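Local coordinates for protein type III restriction-modification enzyme EcoP15I Mod subunit (Escherichia coli, PDB 4ZCF) that methylates the N6 of one adenine in the DNA site 5'-CAGCAG-3' using S-adenosyl-L-methionine, and joins the Res subunit for DNA restriction, at residues Val117-Asp123 with Gly435-Phe441; Pro302-Tyr306 with Val379-Tyr384. Numbering follows the deposited sequence.

Interaction 1. Residues Val117-Asp123 with Gly435-Phe441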
loop_
_atom_site.group_PDB
_atom_site.type_symbol
_atom_site.label_atom_id
_atom_site.label_comp_id
_atom_site.label_asym_id
_atom_site.label_seq_id
_atom_site.Cartn_x
_atom_site.Cartn_y
_atom_site.Cartn_z
ATOM N N VAL A 117 -1.557 14.041 5.526
ATOM C CA VAL A 117 -0.130 13.880 5.183
ATOM C C VAL A 117 0.020 13.358 3.748
ATOM O O VAL A 117 -0.595 12.350 3.409
ATOM C CB VAL A 117 0.594 12.967 6.222
ATOM C CG1 VAL A 117 2.095 12.932 5.994
ATOM C CG2 VAL A 117 0.297 13.419 7.646
ATOM N N LYS A 118 0.821 14.044 2.905
ATOM C CA LYS A 118 1.050 13.624 1.508
ATOM C C LYS A 118 2.169 12.595 1.431
ATOM O O LYS A 118 2.163 11.744 0.541
ATOM C CB LYS A 118 1.414 14.822 0.613
ATOM C CG LYS A 118 0.969 14.661 -0.846
ATOM C CD LYS A 118 1.414 15.851 -1.688
ATOM C CE LYS A 118 0.875 15.888 -3.114
ATOM N NZ LYS A 118 1.098 14.621 -3.869
ATOM N N MET A 119 3.170 12.705 2.330
ATOM C CA MET A 119 4.313 11.801 2.320
ATOM C C MET A 119 4.843 11.559 3.701
ATOM O O MET A 119 4.941 12.483 4.502
ATOM C CB MET A 119 5.439 12.373 1.435
ATOM C CG MET A 119 6.518 11.369 1.078
ATOM S SD MET A 119 8.025 12.180 0.467
ATOM C CE MET A 119 9.233 11.165 1.142
ATOM N N ILE A 120 5.259 10.322 3.944
ATOM C CA ILE A 120 5.942 9.895 5.144
ATOM C C ILE A 120 7.262 9.313 4.721
ATOM O O ILE A 120 7.296 8.433 3.861
ATOM C CB ILE A 120 5.128 8.866 5.980
ATOM C CG1 ILE A 120 3.758 9.472 6.463
ATOM C CG2 ILE A 120 5.972 8.286 7.146
ATOM C CD1 ILE A 120 2.866 8.503 7.278
ATOM N N TYR A 121 8.365 9.827 5.294
ATOM C CA TYR A 121 9.690 9.247 5.130
ATOM C C TYR A 121 10.149 8.876 6.516
ATOM O O TYR A 121 10.105 9.711 7.398
ATOM C CB TYR A 121 10.730 10.183 4.468
ATOM C CG TYR A 121 12.103 9.528 4.485
ATOM C CD1 TYR A 121 12.364 8.392 3.713
ATOM C CD2 TYR A 121 13.065 9.910 5.417
ATOM C CE1 TYR A 121 13.572 7.710 3.811
ATOM C CE2 TYR A 121 14.256 9.201 5.555
ATOM C CZ TYR A 121 14.517 8.123 4.726
ATOM O OH TYR A 121 15.693 7.436 4.835
ATOM N N ILE A 122 10.595 7.653 6.721
ATOM C CA ILE A 122 11.122 7.224 8.023
ATOM C C ILE A 122 12.401 6.412 7.889
ATOM O O ILE A 122 12.536 5.630 6.959
ATOM C CB ILE A 122 10.104 6.551 9.015
ATOM C CG1 ILE A 122 9.262 5.446 8.379
ATOM C CG2 ILE A 122 9.283 7.576 9.775
ATOM C CD1 ILE A 122 8.831 4.338 9.417
ATOM N N ASP A 123 13.349 6.624 8.816
ATOM C CA ASP A 123 14.579 5.843 8.885
ATOM C C ASP A 123 14.526 5.122 10.244
ATOM O O ASP A 123 14.988 5.647 11.256
ATOM C CB ASP A 123 15.815 6.720 8.696
ATOM C CG ASP A 123 17.164 6.055 8.875
ATOM O OD1 ASP A 123 17.272 4.843 8.598
ATOM O OD2 ASP A 123 18.141 6.775 9.200
ATOM N N GLY A 435 2.534 20.053 0.162
ATOM C CA GLY A 435 2.222 18.905 1.006
ATOM C C GLY A 435 2.964 18.776 2.305
ATOM O O GLY A 435 4.062 19.304 2.467
ATOM N N ILE A 436 2.358 18.038 3.234
ATOM C CA ILE A 436 2.892 17.752 4.561
ATOM C C ILE A 436 3.845 16.568 4.431
ATOM O O ILE A 436 3.477 15.554 3.834
ATOM C CB ILE A 436 1.715 17.499 5.561
ATOM C CG1 ILE A 436 0.959 18.817 5.902
ATOM C CG2 ILE A 436 2.146 16.735 6.818
ATOM C CD1 ILE A 436 -0.421 18.652 6.625
ATOM N N VAL A 437 5.092 16.717 4.947
ATOM C CA VAL A 437 6.098 15.648 4.944
ATOM C C VAL A 437 6.322 15.252 6.394
ATOM O O VAL A 437 6.679 16.111 7.200
ATOM C CB VAL A 437 7.413 16.007 4.194
ATOM C CG1 VAL A 437 8.472 14.930 4.398
ATOM C CG2 VAL A 437 7.154 16.217 2.709
ATOM N N LEU A 438 6.066 13.976 6.740
ATOM C CA LEU A 438 6.198 13.517 8.118
ATOM C C LEU A 438 7.324 12.515 8.373
ATOM O O LEU A 438 7.411 11.497 7.698
ATOM C CB LEU A 438 4.829 13.029 8.672
ATOM C CG LEU A 438 4.824 12.336 10.047
ATOM C CD1 LEU A 438 4.847 13.334 11.175
ATOM C CD2 LEU A 438 3.665 11.394 10.197
ATOM N N ASP A 439 8.172 12.793 9.370
ATOM C CA ASP A 439 9.239 11.869 9.789
ATOM C C ASP A 439 9.072 11.651 11.275
ATOM O O ASP A 439 9.247 12.585 12.031
ATOM C CB ASP A 439 10.661 12.401 9.465
ATOM C CG ASP A 439 11.778 11.369 9.535
ATOM O OD1 ASP A 439 11.682 10.419 10.359
ATOM O OD2 ASP A 439 12.714 11.471 8.744
ATOM N N PHE A 440 8.676 10.457 11.696
ATOM C CA PHE A 440 8.470 10.182 13.124
ATOM C C PHE A 440 9.643 9.487 13.827
ATOM O O PHE A 440 9.531 9.135 14.988
ATOM C CB PHE A 440 7.079 9.587 13.419
ATOM C CG PHE A 440 6.698 8.333 12.657
ATOM C CD1 PHE A 440 6.986 7.067 13.174
ATOM C CD2 PHE A 440 6.009 8.414 11.458
ATOM C CE1 PHE A 440 6.633 5.908 12.472
ATOM C CE2 PHE A 440 5.642 7.258 10.765
ATOM C CZ PHE A 440 5.966 6.011 11.268
ATOM N N PHE A 441 10.792 9.359 13.125
ATOM C CA PHE A 441 12.096 8.867 13.605
ATOM C C PHE A 441 13.077 9.944 13.136
ATOM O O PHE A 441 14.005 9.619 12.395
ATOM C CB PHE A 441 12.481 7.494 12.984
ATOM C CG PHE A 441 11.742 6.297 13.545
ATOM C CD1 PHE A 441 12.102 5.749 14.776
ATOM C CD2 PHE A 441 10.670 5.734 12.859
ATOM C CE1 PHE A 441 11.417 4.646 15.291
ATOM C CE2 PHE A 441 9.983 4.639 13.385
ATOM C CZ PHE A 441 10.360 4.100 14.594
HETATM O O HOH W 1 14.092 9.258 9.667
#

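Interaction 2. Residues Pro302-Tyr306 with Val379-Tyr384. With nucleotides of chain E.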
loop_
_atom_site.group_PDB
_atom_site.type_symbol
_atom_site.label_atom_id
_atom_site.label_comp_id
_atom_site.label_asym_id
_atom_site.label_seq_id
_atom_site.Cartn_x
_atom_site.Cartn_y
_atom_site.Cartn_z
ATOM N N PRO A 302 21.105 11.821 -18.905
ATOM C CA PRO A 302 20.903 10.770 -19.910
ATOM C C PRO A 302 20.564 11.251 -21.304
ATOM O O PRO A 302 19.977 10.533 -22.069
ATOM C CB PRO A 302 19.698 9.993 -19.386
ATOM C CG PRO A 302 19.150 10.725 -18.253
ATOM C CD PRO A 302 19.695 12.088 -18.351
ATOM N N LEU A 303 20.852 12.504 -21.577
ATOM C CA LEU A 303 20.573 13.189 -22.844
ATOM C C LEU A 303 21.793 13.337 -23.757
ATOM O O LEU A 303 21.883 14.287 -24.551
ATOM C CB LEU A 303 19.845 14.530 -22.604
ATOM C CG LEU A 303 18.520 14.513 -21.778
ATOM C CD1 LEU A 303 17.705 15.757 -22.064
ATOM C CD2 LEU A 303 17.631 13.273 -22.082
ATOM N N ASP A 304 22.698 12.336 -23.687
ATOM C CA ASP A 304 23.968 12.245 -24.427
ATOM C C ASP A 304 23.860 11.928 -25.919
ATOM O O ASP A 304 24.886 11.844 -26.581
ATOM C CB ASP A 304 24.927 11.254 -23.743
ATOM C CG ASP A 304 24.374 9.850 -23.626
ATOM O OD1 ASP A 304 23.637 9.579 -22.639
ATOM O OD2 ASP A 304 24.678 9.020 -24.513
ATOM N N ARG A 305 22.633 11.720 -26.432
ATOM C CA ARG A 305 22.327 11.460 -27.844
ATOM C C ARG A 305 21.428 12.583 -28.439
ATOM O O ARG A 305 20.759 12.390 -29.454
ATOM C CB ARG A 305 21.728 10.060 -28.033
ATOM C CG ARG A 305 22.711 8.943 -27.764
ATOM C CD ARG A 305 22.138 7.579 -28.191
ATOM N NE ARG A 305 22.869 6.475 -27.551
ATOM C CZ ARG A 305 22.754 5.188 -27.867
ATOM N NH1 ARG A 305 21.971 4.810 -28.867
ATOM N NH2 ARG A 305 23.420 4.269 -27.183
ATOM N N TYR A 306 21.439 13.761 -27.796
ATOM C CA TYR A 306 20.703 14.936 -28.239
ATOM C C TYR A 306 21.687 15.764 -29.042
ATOM O O TYR A 306 22.060 16.874 -28.659
ATOM C CB TYR A 306 20.063 15.684 -27.035
ATOM C CG TYR A 306 18.742 15.068 -26.605
ATOM C CD1 TYR A 306 18.696 13.798 -26.015
ATOM C CD2 TYR A 306 17.533 15.705 -26.872
ATOM C CE1 TYR A 306 17.482 13.192 -25.688
ATOM C CE2 TYR A 306 16.314 15.113 -26.534
ATOM C CZ TYR A 306 16.298 13.869 -25.917
ATOM O OH TYR A 306 15.107 13.286 -25.582
ATOM N N VAL A 379 12.332 14.580 -31.045
ATOM C CA VAL A 379 12.090 14.788 -29.618
ATOM C C VAL A 379 13.098 15.810 -29.119
ATOM O O VAL A 379 14.292 15.555 -29.200
ATOM C CB VAL A 379 12.145 13.432 -28.831
ATOM C CG1 VAL A 379 12.167 13.650 -27.321
ATOM C CG2 VAL A 379 10.988 12.508 -29.224
ATOM N N TYR A 380 12.604 16.970 -28.622
ATOM C CA TYR A 380 13.387 18.092 -28.080
ATOM C C TYR A 380 13.704 17.930 -26.605
ATOM O O TYR A 380 12.831 17.574 -25.819
ATOM C CB TYR A 380 12.620 19.408 -28.258
ATOM C CG TYR A 380 12.642 19.968 -29.659
ATOM C CD1 TYR A 380 11.678 19.596 -30.596
ATOM C CD2 TYR A 380 13.586 20.918 -30.036
ATOM C CE1 TYR A 380 11.665 20.148 -31.877
ATOM C CE2 TYR A 380 13.601 21.454 -31.323
ATOM C CZ TYR A 380 12.624 21.086 -32.232
ATOM O OH TYR A 380 12.626 21.637 -33.493
ATOM N N ALA A 381 14.926 18.291 -26.227
ATOM C CA ALA A 381 15.454 18.254 -24.866
ATOM C C ALA A 381 14.603 19.004 -23.801
ATOM O O ALA A 381 14.640 18.643 -22.622
ATOM C CB ALA A 381 16.873 18.795 -24.867
ATOM N N LYS A 382 13.876 20.065 -24.214
ATOM C CA LYS A 382 13.034 20.890 -23.344
ATOM C C LYS A 382 11.837 20.097 -22.826
ATOM O O LYS A 382 11.331 20.396 -21.737
ATOM C CB LYS A 382 12.566 22.167 -24.075
ATOM C CG LYS A 382 11.744 21.935 -25.346
ATOM C CD LYS A 382 11.321 23.254 -25.949
ATOM C CE LYS A 382 10.802 23.142 -27.368
ATOM N NZ LYS A 382 9.546 22.347 -27.446
ATOM N N ASP A 383 11.396 19.089 -23.625
ATOM C CA ASP A 383 10.283 18.186 -23.358
ATOM C C ASP A 383 10.660 16.955 -22.506
ATOM O O ASP A 383 9.827 16.067 -22.332
ATOM C CB ASP A 383 9.571 17.803 -24.670
ATOM C CG ASP A 383 8.760 18.954 -25.247
ATOM O OD1 ASP A 383 7.941 19.528 -24.509
ATOM O OD2 ASP A 383 8.971 19.297 -26.424
ATOM N N TYR A 384 11.895 16.936 -21.946
ATOM C CA TYR A 384 12.432 15.872 -21.105
ATOM C C TYR A 384 11.868 15.957 -19.687
ATOM O O TYR A 384 11.843 17.035 -19.066
ATOM C CB TYR A 384 13.975 15.875 -21.091
ATOM C CG TYR A 384 14.575 14.870 -20.129
ATOM C CD1 TYR A 384 14.487 13.500 -20.373
ATOM C CD2 TYR A 384 15.213 15.286 -18.960
ATOM C CE1 TYR A 384 15.001 12.569 -19.471
ATOM C CE2 TYR A 384 15.724 14.362 -18.046
ATOM C CZ TYR A 384 15.608 13.004 -18.305
ATOM O OH TYR A 384 16.108 12.084 -17.416
ATOM P P DT E 17 20.347 6.014 -21.071
ATOM O OP1 DT E 17 20.665 5.578 -19.691
ATOM O OP2 DT E 17 21.277 6.904 -21.815
ATOM O "O5'" DT E 17 20.218 4.680 -21.968
ATOM C "C5'" DT E 17 19.980 3.330 -21.522
ATOM C "C4'" DT E 17 20.774 2.351 -22.370
ATOM O "O4'" DT E 17 20.128 2.046 -23.619
ATOM C "C3'" DT E 17 22.207 2.703 -22.779
ATOM O "O3'" DT E 17 22.881 1.469 -22.923
ATOM C "C2'" DT E 17 22.052 3.358 -24.159
ATOM C "C1'" DT E 17 20.885 2.542 -24.711
ATOM N N1 DT E 17 19.990 3.122 -25.772
ATOM C C2 DT E 17 19.436 2.201 -26.631
ATOM O O2 DT E 17 19.621 0.986 -26.501
ATOM N N3 DT E 17 18.699 2.753 -27.662
ATOM C C4 DT E 17 18.428 4.096 -27.878
ATOM O O4 DT E 17 17.657 4.441 -28.786
ATOM C C5 DT E 17 19.082 4.997 -26.969
ATOM C C7 DT E 17 18.824 6.461 -27.106
ATOM C C6 DT E 17 19.847 4.487 -25.985
ATOM P P DC E 16 14.851 10.142 -23.681
ATOM O OP1 DC E 16 14.084 11.065 -22.807
ATOM O OP2 DC E 16 15.279 10.579 -25.026
ATOM O "O5'" DC E 16 16.138 9.612 -22.879
ATOM C "C5'" DC E 16 16.081 8.903 -21.629
ATOM C "C4'" DC E 16 16.750 7.531 -21.662
ATOM O "O4'" DC E 16 16.004 6.599 -22.472
ATOM C "C3'" DC E 16 18.207 7.383 -22.094
ATOM O "O3'" DC E 16 18.845 6.552 -21.098
ATOM C "C2'" DC E 16 18.113 6.708 -23.468
ATOM C "C1'" DC E 16 16.897 5.815 -23.243
ATOM N N1 DC E 16 16.227 5.269 -24.458
ATOM C C2 DC E 16 16.179 3.870 -24.638
ATOM O O2 DC E 16 16.707 3.116 -23.795
ATOM N N3 DC E 16 15.568 3.385 -25.775
ATOM C C4 DC E 16 15.065 4.233 -26.703
ATOM N N4 DC E 16 14.496 3.700 -27.784
ATOM C C5 DC E 16 15.102 5.655 -26.552
ATOM C C6 DC E 16 15.677 6.113 -25.414
ATOM P P DG E 18 24.251 1.085 -22.239
ATOM O OP1 DG E 18 23.989 0.784 -20.815
ATOM O OP2 DG E 18 25.288 2.018 -22.726
ATOM O "O5'" DG E 18 24.578 -0.300 -22.958
ATOM C "C5'" DG E 18 24.010 -1.557 -22.627
ATOM C "C4'" DG E 18 24.290 -2.527 -23.755
ATOM O "O4'" DG E 18 23.578 -2.117 -24.961
ATOM C "C3'" DG E 18 25.744 -2.603 -24.155
ATOM O "O3'" DG E 18 26.064 -4.004 -24.248
ATOM C "C2'" DG E 18 25.844 -1.813 -25.478
ATOM C "C1'" DG E 18 24.435 -1.910 -26.071
ATOM N N9 DG E 18 23.905 -0.715 -26.727
ATOM C C8 DG E 18 23.989 0.571 -26.263
ATOM N N7 DG E 18 23.362 1.459 -26.988
ATOM C C5 DG E 18 22.794 0.706 -27.994
ATOM C C6 DG E 18 21.999 1.137 -29.089
ATOM O O6 DG E 18 21.646 2.304 -29.386
ATOM N N1 DG E 18 21.627 0.057 -29.894
ATOM C C2 DG E 18 21.985 -1.256 -29.686
ATOM N N2 DG E 18 21.522 -2.146 -30.569
ATOM N N3 DG E 18 22.717 -1.664 -28.655
ATOM C C4 DG E 18 23.105 -0.632 -27.849
#

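Interaction 1. Residues Val117-Asp123 with Gly435-Phe441
Two neighbouring parallel strands in the central sheet of the Rossmann-like methyltransferase fold meet here, and both end in motif loops of the family: Asp123 opens the DPPY motif, predicted to bind S-adenosylmethionine, and Asp439-Phe441 begin the DFFAGSG loop. The ladder runs through Leu438 N to Met119 O (2.9 Å) and Tyr121 N to Leu438 O (3.1 Å). Ile122, the most covered residue, wedges its CG2 methyl between two rings, over the face of Phe440, 3.7 Å from the centroid in a CH-pi contact, and at the edge of Phe441 (3.9 Å from CD2). Leu438 shares a face with Ile120 (CD2 to CD1, 4.2 Å), while its CB meets Val117 CG1 at 3.8 Å. Where the strands start, Ile436 packs CG2 on Val117 CG2 (3.9 Å), and its O accepts from both Lys118 N and Met119 N (3.2 Å each). Leu438 and Ile436 are apolar, as suits residues that also meet Ile465 of strand 461-468. At the C-terminal ends of the strands, Asp439, also bonded to Thr447, takes the backbone N of Phe441 on OD1 at 3.1 Å in an Asx turn, and a water accepting from Asp123 N (2.9 Å) lies 2.8 Å from Asp439 OD2.

Interaction 2. Residues Pro302-Tyr306 with Val379-Tyr384
Val379, near the end of strand 376-380, meets the aromatic side chain that dominates this contact: its CG1 lies 3.4 Å from Tyr306 OH and its O 3.4 Å from Tyr306 CE2. A beta-branched residue suits a strand, and its small side chain lets the tyrosine hydroxyl come close. Tyr380 points its CB away from 302-306 and is used on another side, where its hydroxyl bonds Asp310 and its ring meets that of Tyr315. At Ala381 the chain enters a short 3-10 turn, held by Asp383 N to Tyr380 O (3.0 Å). The small methyl of Ala381 lets two larger groups close in, Tyr306 CD2 at 3.7 Å from its CB and Leu303 CD1 at 4.2 Å. Lys382 and Asp383, exposed and suitably charged, pair in a salt bridge, Lys382 NZ to Asp383 OD2 at 3.3 Å, whose hydrogen bond is weak. Tyr384 returns to the contact: Leu303 CD2 sits over its ring face, 3.9 Å from the centroid, in a CH-pi contact, and Pro302 CG, after a cis peptide bond, comes 3.4 Å from Tyr384 OH.

With no hydrogen bond between the segments, apolar and aromatic packing probably helps to hold the type I turn Leu303-Tyr306. From it, Tyr306 OH donates to OP2 of DC16 of chain E (2.8 Å), and Arg305 reaches into the major groove, NH1 to O6 (2.6 Å) and NH2 to N7 (2.8 Å) of DG18 of chain E. The phosphate contact fixes the backbone; the bidentate arginine-guanine pair is a classic means of reading a base, here probably in the methyltransferase's target recognition domain.

How the interactions relate
The two contacts lie in different parts of the subunit, their centres 33 Å apart and their nearest atoms about 19 Å apart. Interaction 1 is at the heart of the chain, within the large mixed sheet, whereas interaction 2 belongs to an outlying module with a small antiparallel sheet that includes strand 376-380. Along the sequence, both segments of interaction 2 fall between 117-123 and 435-441, so the DNA-reading module is an excursion from the methyltransferase core. The DPPY strand therefore precedes the DFFAGSG strand, with the recognition part between them, as in beta-class methyltransferases. Interaction 2 touches DNA directly, whereas the nearest atom of interaction 1 is about 16 Å from the bound nucleic acid.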